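Local coordinates for centrosomal protein 120 (Oreochromis niloticus, PDB 6EWH), which probably acts in centriole assembly and the formation of cilia, and is represented here by its second C2 domain, C2B, at residues A38-L43 and P82-E87; F60-S65 and E74-L79; L43-P48 and L168-G173. The protein carries 1 engineered substitution. One frame throughout, in Å; residues are numbered along the deposited sequence.

Contact 1: residues A38-L43 and P82-E87; sequences AFATKL and PDFEPE
Pro82 meets Ala40 and Leu43 through one corner of its ring: CG of Pro82 lies 3.5 Å from the backbone O of Ala40 and also faces the methyl CB of that alanine. Leu43 reaches the same corner from the end of its segment, its CD1 standing 4.1 Å from Pro82 CG. The two side chains cross obliquely. Two residues on, Phe84 buries more surface in this contact than any other residue of 82-87. Its CG sits between backbone N and carbonyl carbon, at chi1 65°, and the far end of the ring comes up against the strand backbone: CZ of Phe84 is 3.6 Å from C of Phe39. The methyl of Ala40 meets the rim of this ring in its plane, CB of Ala40 to CE2 of Phe84 being 3.9 Å. Phe62 and Phe76 also pack against Phe84, the Phe62 ring edge-to-face, which ties the loop to a strand of the facing sheet of the C2 beta-sandwich. Here 82-87 runs nearly antiparallel to the strand, the directions differing by 160°, just before it enters strand 87-95, the neighbour of strand 29-41 in the sheet. One water bridges two carbonyls, donating to O of Phe84 at 2.9 Å and to O of Ala38 at 2.6 Å. The helix-like backbone of Ala38, with both Ala38 and Phe39 bonded to Gly173, fits a classic beta bulge in strand 29-41. Pro86 then lies close beside that bulge, its CG 3.9 Å from Ala38 O and its CA 4.2 Å from the CA of Ala38. Glu87 begins regular pairing through a backbone bond to Val37, while its OE1 accepts from the N of Glu74.

Contact 2: residues F60-S65 and E74-L79; sequences FFFYYS and EPFHNL
Phe60 and Phe76 join their backbones by two reciprocal hydrogen bonds. N of Phe60 donates to O of Phe76 at 2.8 Å, with 165° at the hydrogen, and N of Phe76 returns a bond of 2.8 Å to O of Phe60. This is a single antiparallel hydrogen-bonded bridge: after strands 60-66 and 69-72 of the four-stranded sheet of the C2 sandwich, the chain comes back alongside Phe60. O of Phe60 has a second neighbour, for CA of Pro75 makes a CA-H...O contact with it at 3.1 Å.

Phe76 places CG between its backbone N and carbonyl carbon (chi1 63°), and its ring lies beneath CB of Phe60, a CH-pi contact of 4.1 Å to the ring centroid. The Phe60 ring is in turn covered on one face by Leu79, whose CD1 stands 3.9 Å from its centroid and close to the ring normal, while the carbonyl oxygens of Phe76 and His77 lie near the ring plane at its edge. An alanine in place of Phe60 would probably leave Leu79 without the ring face it packs on and open a gap there, though CB over Phe76 remains. Farther along the strand, the ring planes of Phe62 and Phe76 are 28° apart and the rings are slid until they barely overlap, with centroids 5.7 Å from each other; their nearest atoms are CE2 of Phe62 and CE1 of Phe76, at 3.7 Å.

Contact 3: residues L43-P48 and L168-G173; sequences LEQLVP and LQPTLG
Pro170 packs against three residues of the 43-46 turn. CG and both methyls of Leu46 lie against CB and CG of Pro170, the two CG atoms of Leu46 and Pro170 being 3.8 Å apart. Leu43 adds its other methyl, CD2, at 4.2 Å from CB of Pro170. Gln45 lies about at a right angle to the proline, its CB 4.0 Å from Pro170 CG, and its OE1 comes within 3.2 Å of Pro170 CD.

The turn is one of 3-10 geometry, with N of Leu46 bonded to O of Leu43 at 2.9 Å, and it follows strand 29-41 after one residue, Lys42. Pro170 stands just ahead of strand 171-180, so the contact joins the segment leaving strand 29-41 to the residue entering its antiparallel neighbour in the C2 sandwich; Leu46 also touches Leu114 of the facing sheet.

One polar contact crosses from the turn. The side chain of Gln45, extended beyond CG, carries NE2 to O of Leu168. At 2.4 Å between NE2 of Gln45 and O of Leu168, that hydrogen bond is too short to be trusted in detail.

How the contacts relate
Contacts 1 and 3 share Leu43 and meet on neighbouring strands of one sheet, their centres 11 Å apart; N of Ala38 pairs with O of Gly173 at 2.8 Å. Along the chain their segments alternate. Contact 2 is nested inside the loops closed by both others. Its centre is 9 Å from that of contact 1, and CE2 of Phe84 approaches CE2 of Phe62 to 3.5 Å, joining the loop between the two sheets to strand 60-66. Contacts 2 and 3, with centres 13 Å apart, meet where CD1 of Leu79 is 3.7 Å from CB of Leu43 and CZ of Phe62 is 3.5 Å from CD1 of Leu172.

Contact 1: residues A38-L43 and P82-E87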
ATOM      1  N   ALA A  38       8.323  -3.130   0.672  1.00 24.77           N
ATOM      2  CA  ALA A  38       9.783  -3.207   0.685  1.00 28.89           C
ATOM      3  C   ALA A  38      10.363  -4.399   1.441  1.00 23.57           C
ATOM      4  O   ALA A  38      11.377  -4.962   1.003  1.00 27.87           O
ATOM      5  CB  ALA A  38      10.369  -1.904   1.239  1.00 29.75           C
ATOM      6  N   PHE A  39       9.767  -4.795   2.565  1.00 23.35           N
ATOM      7  CA  PHE A  39      10.306  -5.864   3.402  1.00 24.62           C
ATOM      8  C   PHE A  39       9.250  -6.190   4.451  1.00 27.40           C
ATOM      9  O   PHE A  39       8.265  -5.463   4.605  1.00 24.68           O
ATOM     10  CB  PHE A  39      11.604  -5.441   4.099  1.00 28.77           C
ATOM     11  CG  PHE A  39      11.413  -4.357   5.127  1.00 31.52           C
ATOM     12  CD1 PHE A  39      11.498  -3.023   4.774  1.00 31.70           C
ATOM     13  CD2 PHE A  39      11.157  -4.676   6.456  1.00 46.59           C
ATOM     14  CE1 PHE A  39      11.328  -2.024   5.720  1.00 36.31           C
ATOM     15  CE2 PHE A  39      10.974  -3.685   7.399  1.00 49.57           C
ATOM     16  CZ  PHE A  39      11.061  -2.358   7.030  1.00 43.22           C
ATOM     17  N   ALA A  40       9.476  -7.284   5.185  1.00 24.63           N
ATOM     18  CA  ALA A  40       8.572  -7.657   6.264  1.00 23.50           C
ATOM     19  C   ALA A  40       9.343  -8.458   7.299  1.00 26.75           C
ATOM     20  O   ALA A  40      10.376  -9.060   6.999  1.00 28.61           O
ATOM     21  CB  ALA A  40       7.399  -8.496   5.753  1.00 24.17           C
ATOM     22  N   THR A  41       8.817  -8.466   8.526  1.00 29.14           N
ATOM     23  CA  THR A  41       9.367  -9.353   9.536  0.56 30.94           C
ATOM     24  C   THR A  41       8.276  -9.761  10.513  1.00 26.83           C
ATOM     25  O   THR A  41       7.192  -9.177  10.574  1.00 25.95           O
ATOM     26  CB  THR A  41      10.620  -8.793  10.235  0.56 33.20           C
ATOM     27  OG1 THR A  41      11.229  -9.831  11.017  0.56 31.70           O
ATOM     28  CG2 THR A  41      10.264  -7.644  11.145  0.56 36.20           C
ATOM     29  N   LYS A  42       8.564 -10.853  11.223  1.00 25.66           N
ATOM     30  CA  LYS A  42       7.667 -11.441  12.233  1.00 29.29           C
ATOM     31  C   LYS A  42       6.308 -11.860  11.668  1.00 25.55           C
ATOM     32  O   LYS A  42       5.319 -11.935  12.406  1.00 27.78           O
ATOM     33  CB  LYS A  42       7.497 -10.543  13.464  1.00 30.71           C
ATOM     34  CG  LYS A  42       8.801 -10.184  14.152  1.00 34.85           C
ATOM     35  CD  LYS A  42       9.504 -11.428  14.693  1.00 44.34           C
ATOM     36  CE  LYS A  42      10.821 -11.067  15.363  1.00 47.75           C
ATOM     37  NZ  LYS A  42      11.561 -12.266  15.825  1.00 55.58           N
ATOM     38  N   LEU A  43       6.244 -12.160  10.365  1.00 25.07           N
ATOM     39  CA  LEU A  43       4.964 -12.546   9.774  1.00 25.33           C
ATOM     40  C   LEU A  43       4.433 -13.864  10.321  1.00 28.75           C
ATOM     41  O   LEU A  43       3.219 -14.102  10.257  1.00 26.87           O
ATOM     42  CB  LEU A  43       5.080 -12.623   8.249  1.00 23.73           C
ATOM     43  CG  LEU A  43       5.496 -11.341   7.538  1.00 22.05           C
ATOM     44  CD1 LEU A  43       5.429 -11.586   6.031  1.00 26.10           C
ATOM     45  CD2 LEU A  43       4.618 -10.142   7.938  1.00 24.95           C
ATOM     46  N   PRO A  82      11.207 -13.713   5.232  1.00 30.89           N
ATOM     47  CA  PRO A  82      10.654 -13.262   3.947  1.00 28.94           C
ATOM     48  C   PRO A  82      11.726 -13.007   2.911  1.00 29.56           C
ATOM     49  O   PRO A  82      12.758 -12.394   3.188  1.00 31.58           O
ATOM     50  CB  PRO A  82       9.919 -11.971   4.319  1.00 28.26           C
ATOM     51  CG  PRO A  82       9.492 -12.210   5.725  1.00 28.10           C
ATOM     52  CD  PRO A  82      10.663 -12.938   6.361  1.00 30.40           C
ATOM     53  N   ASP A  83      11.456 -13.476   1.696  1.00 28.75           N
ATOM     54  CA  ASP A  83      12.407 -13.351   0.606  1.00 33.75           C
ATOM     55  C   ASP A  83      11.821 -12.656  -0.612  1.00 33.63           C
ATOM     56  O   ASP A  83      12.478 -12.623  -1.658  1.00 32.30           O
ATOM     57  CB  ASP A  83      12.978 -14.719   0.223  1.00 46.16           C
ATOM     58  CG  ASP A  83      11.901 -15.738  -0.094  1.00 60.89           C
ATOM     59  OD1 ASP A  83      10.699 -15.409  -0.001  1.00 62.91           O
ATOM     60  OD2 ASP A  83      12.259 -16.887  -0.432  1.00 72.47           O
ATOM     61  N   PHE A  84      10.617 -12.093  -0.513  1.00 25.25           N
ATOM     62  CA  PHE A  84      10.107 -11.319  -1.633  1.00 23.07           C
ATOM     63  C   PHE A  84      10.991 -10.102  -1.889  1.00 23.46           C
ATOM     64  O   PHE A  84      11.652  -9.580  -0.985  1.00 26.30           O
ATOM     65  CB  PHE A  84       8.634 -10.905  -1.414  1.00 23.87           C
ATOM     66  CG  PHE A  84       8.395  -9.965  -0.249  1.00 21.92           C
ATOM     67  CD1 PHE A  84       8.472  -8.591  -0.437  1.00 24.90           C
ATOM     68  CD2 PHE A  84       7.993 -10.454   0.996  1.00 22.92           C
ATOM     69  CE1 PHE A  84       8.205  -7.706   0.611  1.00 22.99           C
ATOM     70  CE2 PHE A  84       7.738  -9.569   2.061  1.00 22.07           C
ATOM     71  CZ  PHE A  84       7.842  -8.204   1.865  1.00 22.33           C
ATOM     72  N   GLU A  85      11.031  -9.684  -3.156  1.00 24.09           N
ATOM     73  CA  GLU A  85      11.744  -8.496  -3.578  0.64 27.11           C
ATOM     74  C   GLU A  85      10.880  -7.254  -3.371  1.00 23.72           C
ATOM     75  O   GLU A  85       9.646  -7.337  -3.407  1.00 23.44           O
ATOM     76  CB  GLU A  85      12.068  -8.610  -5.060  0.64 27.36           C
ATOM     77  CG  GLU A  85      13.064  -9.719  -5.347  0.64 29.57           C
ATOM     78  CD  GLU A  85      14.467  -9.317  -4.955  0.64 29.97           C
ATOM     79  OE1 GLU A  85      14.913  -8.247  -5.406  0.64 35.86           O
ATOM     80  OE2 GLU A  85      15.112 -10.059  -4.185  0.64 40.93           O
ATOM     81  N   PRO A  86      11.500  -6.089  -3.172  1.00 21.83           N
ATOM     82  CA  PRO A  86      10.708  -4.857  -3.100  1.00 23.88           C
ATOM     83  C   PRO A  86       9.948  -4.680  -4.405  1.00 22.42           C
ATOM     84  O   PRO A  86      10.484  -4.909  -5.492  1.00 23.00           O
ATOM     85  CB  PRO A  86      11.760  -3.756  -2.909  1.00 25.57           C
ATOM     86  CG  PRO A  86      13.024  -4.470  -2.498  1.00 31.56           C
ATOM     87  CD  PRO A  86      12.952  -5.825  -3.127  1.00 26.70           C
ATOM     88  N   GLU A  87       8.681  -4.299  -4.292  1.00 21.72           N
ATOM     89  CA  GLU A  87       7.805  -4.308  -5.453  1.00 23.39           C
ATOM     90  C   GLU A  87       6.877  -3.106  -5.416  1.00 19.72           C
ATOM     91  O   GLU A  87       6.203  -2.858  -4.406  1.00 21.60           O
ATOM     92  CB  GLU A  87       6.983  -5.601  -5.490  1.00 24.13           C
ATOM     93  CG  GLU A  87       6.052  -5.646  -6.686  1.00 24.97           C
ATOM     94  CD  GLU A  87       5.355  -6.971  -6.841  1.00 25.33           C
ATOM     95  OE1 GLU A  87       5.667  -7.911  -6.076  1.00 23.56           O
ATOM     96  OE2 GLU A  87       4.485  -7.068  -7.741  1.00 30.34           O
TER
HETATM   97  O   HOH W   1      12.595  -7.010  -0.132  1.00 40.71           O

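Contact 2: residues F60-S65 and E74-L79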
ATOM      1  N   PHE A  60       2.312 -16.943  -0.245  1.00 27.29           N
ATOM      2  CA  PHE A  60       1.821 -15.724   0.378  1.00 25.87           C
ATOM      3  C   PHE A  60       2.073 -14.546  -0.552  1.00 26.68           C
ATOM      4  O   PHE A  60       3.011 -14.555  -1.352  1.00 28.35           O
ATOM      5  CB  PHE A  60       2.503 -15.493   1.741  1.00 26.33           C
ATOM      6  CG  PHE A  60       2.418 -16.682   2.659  1.00 26.38           C
ATOM      7  CD1 PHE A  60       1.337 -16.831   3.521  1.00 30.70           C
ATOM      8  CD2 PHE A  60       3.407 -17.650   2.659  1.00 30.70           C
ATOM      9  CE1 PHE A  60       1.250 -17.930   4.369  1.00 31.25           C
ATOM     10  CE2 PHE A  60       3.321 -18.756   3.506  1.00 33.25           C
ATOM     11  CZ  PHE A  60       2.240 -18.886   4.361  1.00 32.40           C
ATOM     12  N   PHE A  61       1.212 -13.534  -0.464  1.00 22.99           N
ATOM     13  CA  PHE A  61       1.357 -12.358  -1.307  1.00 22.22           C
ATOM     14  C   PHE A  61       0.614 -11.214  -0.635  1.00 23.03           C
ATOM     15  O   PHE A  61      -0.176 -11.420   0.292  1.00 23.07           O
ATOM     16  CB  PHE A  61       0.805 -12.597  -2.720  1.00 25.37           C
ATOM     17  CG  PHE A  61      -0.663 -12.937  -2.747  1.00 25.94           C
ATOM     18  CD1 PHE A  61      -1.084 -14.248  -2.572  1.00 28.85           C
ATOM     19  CD2 PHE A  61      -1.614 -11.944  -2.937  1.00 25.70           C
ATOM     20  CE1 PHE A  61      -2.439 -14.567  -2.581  1.00 27.30           C
ATOM     21  CE2 PHE A  61      -2.972 -12.253  -2.947  1.00 24.81           C
ATOM     22  CZ  PHE A  61      -3.380 -13.565  -2.765  1.00 25.64           C
ATOM     23  N   PHE A  62       0.881 -10.004  -1.102  1.00 20.89           N
ATOM     24  CA  PHE A  62       0.171  -8.831  -0.605  1.00 23.38           C
ATOM     25  C   PHE A  62      -0.894  -8.384  -1.592  1.00 21.48           C
ATOM     26  O   PHE A  62      -0.713  -8.462  -2.813  1.00 23.76           O
ATOM     27  CB  PHE A  62       1.138  -7.685  -0.293  1.00 23.17           C
ATOM     28  CG  PHE A  62       2.164  -8.063   0.733  1.00 21.41           C
ATOM     29  CD1 PHE A  62       1.835  -8.093   2.081  1.00 21.66           C
ATOM     30  CD2 PHE A  62       3.438  -8.443   0.341  1.00 23.93           C
ATOM     31  CE1 PHE A  62       2.775  -8.481   3.028  1.00 27.22           C
ATOM     32  CE2 PHE A  62       4.381  -8.828   1.278  1.00 25.91           C
ATOM     33  CZ  PHE A  62       4.052  -8.846   2.624  1.00 25.39           C
ATOM     34  N   TYR A  63      -2.018  -7.915  -1.044  1.00 21.43           N
ATOM     35  CA  TYR A  63      -3.112  -7.383  -1.837  1.00 22.47           C
ATOM     36  C   TYR A  63      -3.484  -6.003  -1.326  1.00 23.35           C
ATOM     37  O   TYR A  63      -3.547  -5.776  -0.112  1.00 23.35           O
ATOM     38  CB  TYR A  63      -4.369  -8.280  -1.761  1.00 25.07           C
ATOM     39  CG  TYR A  63      -5.601  -7.528  -2.195  1.00 23.95           C
ATOM     40  CD1 TYR A  63      -5.887  -7.363  -3.546  1.00 27.60           C
ATOM     41  CD2 TYR A  63      -6.450  -6.928  -1.262  1.00 24.30           C
ATOM     42  CE1 TYR A  63      -6.984  -6.643  -3.967  1.00 29.90           C
ATOM     43  CE2 TYR A  63      -7.554  -6.194  -1.682  1.00 24.23           C
ATOM     44  CZ  TYR A  63      -7.814  -6.063  -3.033  1.00 29.17           C
ATOM     45  OH  TYR A  63      -8.908  -5.354  -3.469  1.00 34.25           O
ATOM     46  N   TYR A  64      -3.774  -5.089  -2.249  1.00 23.05           N
ATOM     47  CA  TYR A  64      -4.423  -3.843  -1.876  1.00 24.46           C
ATOM     48  C   TYR A  64      -5.157  -3.276  -3.072  1.00 23.11           C
ATOM     49  O   TYR A  64      -4.877  -3.625  -4.222  1.00 25.17           O
ATOM     50  CB  TYR A  64      -3.445  -2.815  -1.306  1.00 23.41           C
ATOM     51  CG  TYR A  64      -2.242  -2.534  -2.170  1.00 22.27           C
ATOM     52  CD1 TYR A  64      -1.094  -3.299  -2.039  1.00 23.08           C
ATOM     53  CD2 TYR A  64      -2.240  -1.481  -3.081  1.00 26.52           C
ATOM     54  CE1 TYR A  64       0.031  -3.037  -2.825  1.00 23.19           C
ATOM     55  CE2 TYR A  64      -1.134  -1.208  -3.844  1.00 22.63           C
ATOM     56  CZ  TYR A  64      -0.004  -1.979  -3.720  1.00 22.64           C
ATOM     57  OH  TYR A  64       1.103  -1.720  -4.494  1.00 23.41           O
ATOM     58  N   SER A  65      -6.111  -2.398  -2.777  1.00 24.34           N
ATOM     59  CA  SER A  65      -6.852  -1.666  -3.787  1.00 24.20           C
ATOM     60  C   SER A  65      -6.303  -0.244  -3.837  1.00 26.42           C
ATOM     61  O   SER A  65      -6.338   0.469  -2.832  1.00 32.22           O
ATOM     62  CB  SER A  65      -8.333  -1.647  -3.410  1.00 30.21           C
ATOM     63  OG  SER A  65      -9.083  -0.961  -4.387  1.00 33.44           O
ATOM     64  N   GLU A  74       4.074 -10.297  -5.918  1.00 23.87           N
ATOM     65  CA  GLU A  74       4.668 -11.561  -6.344  1.00 25.64           C
ATOM     66  C   GLU A  74       4.629 -12.573  -5.206  1.00 27.39           C
ATOM     67  O   GLU A  74       5.098 -12.279  -4.103  1.00 27.19           O
ATOM     68  CB  GLU A  74       6.110 -11.306  -6.760  1.00 26.22           C
ATOM     69  CG  GLU A  74       6.884 -12.553  -7.132  1.00 31.44           C
ATOM     70  CD  GLU A  74       6.824 -12.843  -8.618  1.00 43.35           C
ATOM     71  OE1 GLU A  74       5.885 -12.361  -9.284  1.00 38.15           O
ATOM     72  OE2 GLU A  74       7.735 -13.537  -9.120  1.00 48.86           O
ATOM     73  N   PRO A  75       4.099 -13.767  -5.429  1.00 24.81           N
ATOM     74  CA  PRO A  75       3.982 -14.733  -4.330  1.00 27.16           C
ATOM     75  C   PRO A  75       5.342 -15.145  -3.775  1.00 28.66           C
ATOM     76  O   PRO A  75       6.343 -15.187  -4.492  1.00 30.98           O
ATOM     77  CB  PRO A  75       3.271 -15.917  -4.988  1.00 33.28           C
ATOM     78  CG  PRO A  75       2.500 -15.302  -6.117  1.00 37.10           C
ATOM     79  CD  PRO A  75       3.363 -14.191  -6.632  1.00 30.39           C
ATOM     80  N   PHE A  76       5.368 -15.424  -2.473  1.00 28.27           N
ATOM     81  CA  PHE A  76       6.564 -15.917  -1.797  1.00 28.42           C
ATOM     82  C   PHE A  76       6.196 -17.018  -0.811  1.00 28.50           C
ATOM     83  O   PHE A  76       5.065 -17.099  -0.325  1.00 31.59           O
ATOM     84  CB  PHE A  76       7.364 -14.781  -1.125  1.00 28.14           C
ATOM     85  CG  PHE A  76       6.619 -14.063  -0.021  1.00 27.71           C
ATOM     86  CD1 PHE A  76       5.679 -13.094  -0.318  1.00 26.86           C
ATOM     87  CD2 PHE A  76       6.891 -14.343   1.307  1.00 27.35           C
ATOM     88  CE1 PHE A  76       5.005 -12.431   0.698  1.00 28.07           C
ATOM     89  CE2 PHE A  76       6.222 -13.679   2.327  1.00 30.26           C
ATOM     90  CZ  PHE A  76       5.285 -12.725   2.020  1.00 25.59           C
ATOM     91  N   HIS A  77       7.177 -17.874  -0.504  1.00 30.28           N
ATOM     92  CA  HIS A  77       6.935 -19.030   0.347  1.00 36.24           C
ATOM     93  C   HIS A  77       7.495 -18.875   1.752  1.00 37.64           C
ATOM     94  O   HIS A  77       6.911 -19.401   2.702  1.00 38.39           O
ATOM     95  CB  HIS A  77       7.530 -20.289  -0.300  1.00 45.90           C
ATOM     96  CG  HIS A  77       7.530 -21.495   0.590  1.00 59.85           C
ATOM     97  ND1 HIS A  77       6.378 -22.027   1.128  1.00 63.05           N
ATOM     98  CD2 HIS A  77       8.545 -22.280   1.025  1.00 65.23           C
ATOM     99  CE1 HIS A  77       6.684 -23.084   1.860  1.00 66.82           C
ATOM    100  NE2 HIS A  77       7.992 -23.259   1.815  1.00 65.13           N
ATOM    101  N   ASN A  78       8.598 -18.149   1.909  1.00 37.06           N
ATOM    102  CA  ASN A  78       9.334 -18.104   3.173  1.00 35.63           C
ATOM    103  C   ASN A  78       8.712 -17.046   4.081  1.00 34.57           C
ATOM    104  O   ASN A  78       9.139 -15.895   4.135  1.00 38.65           O
ATOM    105  CB  ASN A  78      10.804 -17.810   2.907  1.00 34.66           C
ATOM    106  CG  ASN A  78      11.687 -18.160   4.086  1.00 39.96           C
ATOM    107  OD1 ASN A  78      11.235 -18.160   5.230  1.00 38.29           O
ATOM    108  ND2 ASN A  78      12.956 -18.459   3.811  1.00 44.94           N
ATOM    109  N   LEU A  79       7.684 -17.459   4.816  1.00 32.22           N
ATOM    110  CA  LEU A  79       7.010 -16.524   5.715  1.00 31.58           C
ATOM    111  C   LEU A  79       7.867 -16.188   6.931  1.00 30.51           C
ATOM    112  O   LEU A  79       7.879 -15.039   7.396  1.00 29.85           O
ATOM    113  CB  LEU A  79       5.664 -17.096   6.144  1.00 30.85           C
ATOM    114  CG  LEU A  79       4.719 -16.054   6.739  1.00 37.03           C
ATOM    115  CD1 LEU A  79       4.233 -15.119   5.636  1.00 37.27           C
ATOM    116  CD2 LEU A  79       3.563 -16.733   7.411  1.00 44.35           C
TER

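Contact 3: residues L43-P48 and L168-G173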
ATOM      1  N   LEU A  43       6.244 -12.160  10.365  1.00 25.07           N
ATOM      2  CA  LEU A  43       4.964 -12.546   9.774  1.00 25.33           C
ATOM      3  C   LEU A  43       4.433 -13.864  10.321  1.00 28.75           C
ATOM      4  O   LEU A  43       3.219 -14.102  10.257  1.00 26.87           O
ATOM      5  CB  LEU A  43       5.080 -12.623   8.249  1.00 23.73           C
ATOM      6  CG  LEU A  43       5.496 -11.341   7.538  1.00 22.05           C
ATOM      7  CD1 LEU A  43       5.429 -11.586   6.031  1.00 26.10           C
ATOM      8  CD2 LEU A  43       4.618 -10.142   7.938  1.00 24.95           C
ATOM      9  N   GLU A  44       5.309 -14.719  10.856  1.00 29.02           N
ATOM     10  CA  GLU A  44       4.868 -16.029  11.319  1.00 31.36           C
ATOM     11  C   GLU A  44       3.865 -15.928  12.456  1.00 28.76           C
ATOM     12  O   GLU A  44       3.093 -16.871  12.674  1.00 30.55           O
ATOM     13  CB  GLU A  44       6.066 -16.892  11.730  1.00 35.07           C
ATOM     14  CG  GLU A  44       6.728 -16.457  13.028  1.00 33.29           C
ATOM     15  CD  GLU A  44       7.758 -15.353  12.842  1.00 38.24           C
ATOM     16  OE1 GLU A  44       7.896 -14.836  11.717  1.00 33.30           O
ATOM     17  OE2 GLU A  44       8.444 -15.009  13.829  1.00 41.53           O
ATOM     18  N   GLN A  45       3.827 -14.796  13.164  1.00 29.80           N
ATOM     19  CA  GLN A  45       2.828 -14.613  14.212  1.00 33.74           C
ATOM     20  C   GLN A  45       1.409 -14.633  13.667  1.00 32.67           C
ATOM     21  O   GLN A  45       0.467 -14.844  14.436  1.00 33.36           O
ATOM     22  CB  GLN A  45       3.028 -13.281  14.924  1.00 35.11           C
ATOM     23  CG  GLN A  45       4.327 -13.137  15.653  1.00 44.13           C
ATOM     24  CD  GLN A  45       4.412 -11.811  16.360  1.00 43.69           C
ATOM     25  OE1 GLN A  45       3.405 -11.120  16.524  1.00 41.09           O
ATOM     26  NE2 GLN A  45       5.615 -11.439  16.781  1.00 46.98           N
ATOM     27  N   LEU A  46       1.233 -14.386  12.370  1.00 29.30           N
ATOM     28  CA  LEU A  46      -0.083 -14.344  11.748  1.00 31.07           C
ATOM     29  C   LEU A  46      -0.584 -15.713  11.302  1.00 35.35           C
ATOM     30  O   LEU A  46      -1.705 -15.811  10.785  1.00 33.53           O
ATOM     31  CB  LEU A  46      -0.049 -13.395  10.548  1.00 25.42           C
ATOM     32  CG  LEU A  46       0.326 -11.959  10.915  1.00 28.30           C
ATOM     33  CD1 LEU A  46       0.483 -11.119   9.648  1.00 28.92           C
ATOM     34  CD2 LEU A  46      -0.708 -11.334  11.840  1.00 31.23           C
ATOM     35  N   VAL A  47       0.198 -16.768  11.492  1.00 33.37           N
ATOM     36  CA  VAL A  47      -0.204 -18.118  11.129  1.00 33.39           C
ATOM     37  C   VAL A  47      -0.265 -18.944  12.413  1.00 38.40           C
ATOM     38  O   VAL A  47       0.741 -19.063  13.116  1.00 41.23           O
ATOM     39  CB  VAL A  47       0.751 -18.742  10.099  1.00 37.00           C
ATOM     40  CG1 VAL A  47       0.417 -20.196   9.857  1.00 39.25           C
ATOM     41  CG2 VAL A  47       0.642 -17.973   8.793  1.00 37.59           C
ATOM     42  N   PRO A  48      -1.426 -19.505  12.770  1.00 42.32           N
ATOM     43  CA  PRO A  48      -1.548 -20.151  14.088  1.00 48.03           C
ATOM     44  C   PRO A  48      -0.744 -21.428  14.214  1.00 52.05           C
ATOM     45  O   PRO A  48      -0.342 -21.789  15.327  1.00 61.63           O
ATOM     46  CB  PRO A  48      -3.056 -20.428  14.216  1.00 50.62           C
ATOM     47  CG  PRO A  48      -3.711 -19.598  13.147  1.00 53.51           C
ATOM     48  CD  PRO A  48      -2.704 -19.489  12.043  1.00 42.32           C
ATOM     49  N   LEU A 168       7.715  -7.781  19.634  1.00 36.01           N
ATOM     50  CA  LEU A 168       8.027  -7.644  18.211  1.00 40.04           C
ATOM     51  C   LEU A 168       6.839  -8.166  17.411  1.00 39.45           C
ATOM     52  O   LEU A 168       6.492  -9.348  17.504  1.00 50.09           O
ATOM     53  CB  LEU A 168       9.295  -8.428  17.882  1.00 47.46           C
ATOM     54  CG  LEU A 168      10.559  -8.053  18.669  1.00 55.74           C
ATOM     55  CD1 LEU A 168      11.739  -8.928  18.265  1.00 58.68           C
ATOM     56  CD2 LEU A 168      10.891  -6.581  18.485  1.00 54.69           C
ATOM     57  N   GLN A 169       6.203  -7.298  16.636  1.00 30.87           N
ATOM     58  CA  GLN A 169       4.968  -7.636  15.952  0.51 30.05           C
ATOM     59  C   GLN A 169       5.189  -7.729  14.449  1.00 27.78           C
ATOM     60  O   GLN A 169       6.233  -7.307  13.934  1.00 30.60           O
ATOM     61  CB  GLN A 169       3.861  -6.618  16.295  0.51 34.29           C
ATOM     62  CG  GLN A 169       3.012  -7.068  17.507  0.51 41.29           C
ATOM     63  CD  GLN A 169       1.646  -6.380  17.628  0.51 40.39           C
ATOM     64  OE1 GLN A 169       0.664  -6.791  17.002  0.51 30.85           O
ATOM     65  NE2 GLN A 169       1.577  -5.357  18.471  0.51 48.53           N
ATOM     66  N   PRO A 170       4.248  -8.329  13.716  1.00 30.21           N
ATOM     67  CA  PRO A 170       4.400  -8.416  12.259  1.00 26.18           C
ATOM     68  C   PRO A 170       4.427  -7.028  11.649  1.00 30.87           C
ATOM     69  O   PRO A 170       3.560  -6.195  11.911  1.00 27.22           O
ATOM     70  CB  PRO A 170       3.156  -9.186  11.812  1.00 26.01           C
ATOM     71  CG  PRO A 170       2.637  -9.839  13.005  1.00 32.46           C
ATOM     72  CD  PRO A 170       2.993  -8.971  14.152  1.00 33.39           C
ATOM     73  N   THR A 171       5.420  -6.794  10.809  1.00 25.49           N
ATOM     74  CA  THR A 171       5.717  -5.470  10.309  0.85 24.20           C
ATOM     75  C   THR A 171       5.917  -5.556   8.802  1.00 23.07           C
ATOM     76  O   THR A 171       6.515  -6.521   8.317  1.00 25.92           O
ATOM     77  CB  THR A 171       7.002  -5.004  10.989  0.85 28.75           C
ATOM     78  OG1 THR A 171       6.794  -4.983  12.411  0.85 29.56           O
ATOM     79  CG2 THR A 171       7.407  -3.647  10.512  0.85 25.87           C
ATOM     80  N   LEU A 172       5.419  -4.551   8.089  1.00 23.14           N
ATOM     81  CA  LEU A 172       5.583  -4.447   6.636  1.00 22.97           C
ATOM     82  C   LEU A 172       6.138  -3.068   6.319  1.00 24.34           C
ATOM     83  O   LEU A 172       5.516  -2.056   6.655  1.00 25.90           O
ATOM     84  CB  LEU A 172       4.230  -4.619   5.942  1.00 24.56           C
ATOM     85  CG  LEU A 172       4.264  -4.593   4.411  1.00 24.41           C
ATOM     86  CD1 LEU A 172       5.075  -5.771   3.908  1.00 29.04           C
ATOM     87  CD2 LEU A 172       2.865  -4.636   3.846  1.00 28.42           C
ATOM     88  N   GLY A 173       7.299  -3.022   5.673  1.00 22.29           N
ATOM     89  CA  GLY A 173       7.831  -1.751   5.218  1.00 25.82           C
ATOM     90  C   GLY A 173       7.134  -1.291   3.949  1.00 23.95           C
ATOM     91  O   GLY A 173       7.118  -2.025   2.958  1.00 23.56           O
TER